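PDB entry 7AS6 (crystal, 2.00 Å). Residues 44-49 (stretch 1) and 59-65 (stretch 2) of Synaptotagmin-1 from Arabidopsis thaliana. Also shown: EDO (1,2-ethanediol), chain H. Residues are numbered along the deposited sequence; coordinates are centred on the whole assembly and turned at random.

Stretch 1 (44-49) SKKTTV
Stretch 2 59-65: NEEFKFS

Two segments of one chain run nearly antiparallel, their end-to-end directions 174° apart. Stretch 2 is strand throughout, extended from E60 to S65 (phi -75 to -133°, psi 133 to 150°) with N59 at 55/46, while stretch 1 is strand only at K45 and K46, though its phi/psi values stay extended, from -56/155 at S44 to -81/129 at V49. The register places K45 CA 7.6 Å from F62 CA and T47 CA 6.6 Å from E60 CA. No backbone-to-backbone hydrogen bond joins them; the stretches bury 361 Å², both sides summed, and side chains make most of the close contacts.

S44 (p) points away and makes no contact. K45 points toward stretch 2 and lays its aliphatic chain (m, m, t, chi4 146°) against two aromatics: CB lies 3.8 Å from F62 CD1, and CG 3.4 Å from F64 CZ. K45 NZ stands 5.7 Å from the F64 ring centroid, at most a weak cation-pi attraction; a water accepts from K45 NZ (3.1 Å) and K63 N (3.2 Å), tying the lysine to the opposing backbone. F62 is m with chi2 -86°, F64 m with chi2 89°.

K46 (p, t, t, t) points its CA-to-CB bond away, and its backbone makes the contact: K46 O sits 3.4 Å from F62 CE1, at the ring edge, where the carbonyl meets the weakly positive rim. T47 (p) also reaches that edge, CG2 to F62 CZ 3.7 Å, while its OG1 donates to T48 O at 2.9 Å.

T48 (p; phi/psi -70/161) supplies the polar lock. E60 (m, t, chi3 36°) offers both carboxylate oxygens: T48 N donates to E60 OE1 at 2.8 Å and 155°, and T48 OG1 to E60 OE2 at a very short 2.5 Å. An ethanediol, probably from the crystallisation liquor, adds O2 to E60 OE1 (2.7 Å) and O1 to E61 O (2.9 Å). V49 (t) turns away. The rule is lysine methylenes on aromatics, then a carboxylate gripping a threonine's amide and hydroxyl.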

# COMPACT_ATOMS: atom_id res chain seq x y z
N SER A 44 10.79 2.09 -3.49
CA SER A 44 9.48 1.56 -3.13
C SER A 44 9.52 0.03 -3.06
O SER A 44 10.39 -0.62 -3.64
CB SER A 44 8.43 2.03 -4.14
OG SER A 44 8.96 2.01 -5.46
N LYS A 45 8.61 -0.53 -2.27
CA LYS A 45 8.40 -1.97 -2.18
C LYS A 45 7.18 -2.34 -2.99
O LYS A 45 6.31 -1.51 -3.25
CB LYS A 45 8.18 -2.42 -0.74
CG LYS A 45 8.96 -1.65 0.31
CD LYS A 45 10.37 -2.17 0.40
CE LYS A 45 10.96 -1.90 1.78
NZ LYS A 45 11.87 -3.02 2.14
N LYS A 46 7.06 -3.62 -3.34
CA LYS A 46 5.83 -4.03 -3.99
C LYS A 46 5.42 -5.43 -3.57
O LYS A 46 6.24 -6.26 -3.19
CB LYS A 46 5.95 -3.92 -5.53
CG LYS A 46 6.97 -4.80 -6.20
CD LYS A 46 6.93 -4.55 -7.75
CE LYS A 46 7.68 -5.63 -8.55
NZ LYS A 46 7.45 -5.52 -10.04
N THR A 47 4.11 -5.66 -3.64
CA THR A 47 3.56 -6.99 -3.47
C THR A 47 3.72 -7.81 -4.74
O THR A 47 4.11 -7.31 -5.80
CB THR A 47 2.07 -6.95 -3.13
OG1 THR A 47 1.35 -6.64 -4.32
CG2 THR A 47 1.77 -5.92 -2.01
N THR A 48 3.36 -9.08 -4.63
CA THR A 48 3.30 -9.93 -5.79
C THR A 48 2.14 -9.52 -6.69
O THR A 48 1.23 -8.79 -6.28
CB THR A 48 3.15 -11.40 -5.40
OG1 THR A 48 1.97 -11.55 -4.59
CG2 THR A 48 4.36 -11.85 -4.62
N VAL A 49 2.22 -9.96 -7.95
CA VAL A 49 1.15 -9.79 -8.92
C VAL A 49 0.12 -10.88 -8.69
O VAL A 49 0.48 -12.06 -8.64
CB VAL A 49 1.70 -9.89 -10.35
CG1 VAL A 49 0.55 -9.96 -11.37
CG2 VAL A 49 2.63 -8.71 -10.68
N ASN A 59 -2.03 -10.36 1.87
CA ASN A 59 -1.52 -10.58 3.22
C ASN A 59 -0.00 -10.57 3.24
O ASN A 59 0.65 -11.42 3.84
CB ASN A 59 -2.06 -11.86 3.81
CG ASN A 59 -3.49 -11.73 4.18
OD1 ASN A 59 -3.89 -10.73 4.77
ND2 ASN A 59 -4.29 -12.69 3.76
N GLU A 60 0.56 -9.59 2.55
CA GLU A 60 2.00 -9.52 2.37
C GLU A 60 2.53 -8.40 3.25
O GLU A 60 1.90 -7.35 3.40
CB GLU A 60 2.32 -9.30 0.88
CG GLU A 60 2.35 -10.64 0.13
CD GLU A 60 2.49 -10.49 -1.40
OE1 GLU A 60 3.21 -9.57 -1.86
OE2 GLU A 60 1.90 -11.32 -2.14
N GLU A 61 3.68 -8.64 3.86
CA GLU A 61 4.15 -7.80 4.94
C GLU A 61 5.44 -7.10 4.53
O GLU A 61 6.32 -7.72 3.95
CB GLU A 61 4.38 -8.62 6.22
CG GLU A 61 3.21 -8.59 7.18
CD GLU A 61 3.66 -8.33 8.62
OE1 GLU A 61 4.74 -8.83 9.00
OE2 GLU A 61 2.93 -7.61 9.36
N PHE A 62 5.54 -5.82 4.88
CA PHE A 62 6.71 -4.99 4.61
C PHE A 62 7.11 -4.23 5.86
O PHE A 62 6.25 -3.88 6.68
CB PHE A 62 6.40 -4.02 3.49
CG PHE A 62 5.84 -4.67 2.27
CD1 PHE A 62 6.68 -5.20 1.32
CD2 PHE A 62 4.47 -4.80 2.11
CE1 PHE A 62 6.17 -5.81 0.20
CE2 PHE A 62 3.96 -5.42 1.02
CZ PHE A 62 4.81 -5.93 0.05
N LYS A 63 8.41 -3.93 6.00
CA LYS A 63 8.94 -3.14 7.11
C LYS A 63 9.62 -1.88 6.60
O LYS A 63 10.39 -1.93 5.63
CB LYS A 63 9.95 -3.94 7.94
CG LYS A 63 9.37 -5.03 8.81
CD LYS A 63 10.37 -6.19 8.98
CE LYS A 63 11.81 -5.68 9.11
NZ LYS A 63 12.80 -6.68 8.62
N PHE A 64 9.35 -0.75 7.26
CA PHE A 64 10.00 0.53 6.98
C PHE A 64 10.60 1.10 8.26
O PHE A 64 9.98 1.02 9.33
CB PHE A 64 9.02 1.54 6.41
CG PHE A 64 8.48 1.18 5.06
CD1 PHE A 64 7.33 0.40 4.94
CD2 PHE A 64 9.11 1.62 3.90
CE1 PHE A 64 6.82 0.06 3.68
CE2 PHE A 64 8.60 1.29 2.64
CZ PHE A 64 7.47 0.52 2.53
N SER A 65 11.78 1.71 8.14
CA SER A 65 12.35 2.48 9.23
C SER A 65 11.62 3.82 9.34
O SER A 65 11.40 4.49 8.33
CB SER A 65 13.84 2.72 9.02
OG SER A 65 14.57 1.52 9.17
C1 EDO H . 7.41 -9.11 0.54
O1 EDO H . 7.55 -9.46 1.92
C2 EDO H . 5.95 -9.30 0.13
O2 EDO H . 5.83 -9.21 -1.30
O HOH W 1 10.20 -5.13 3.65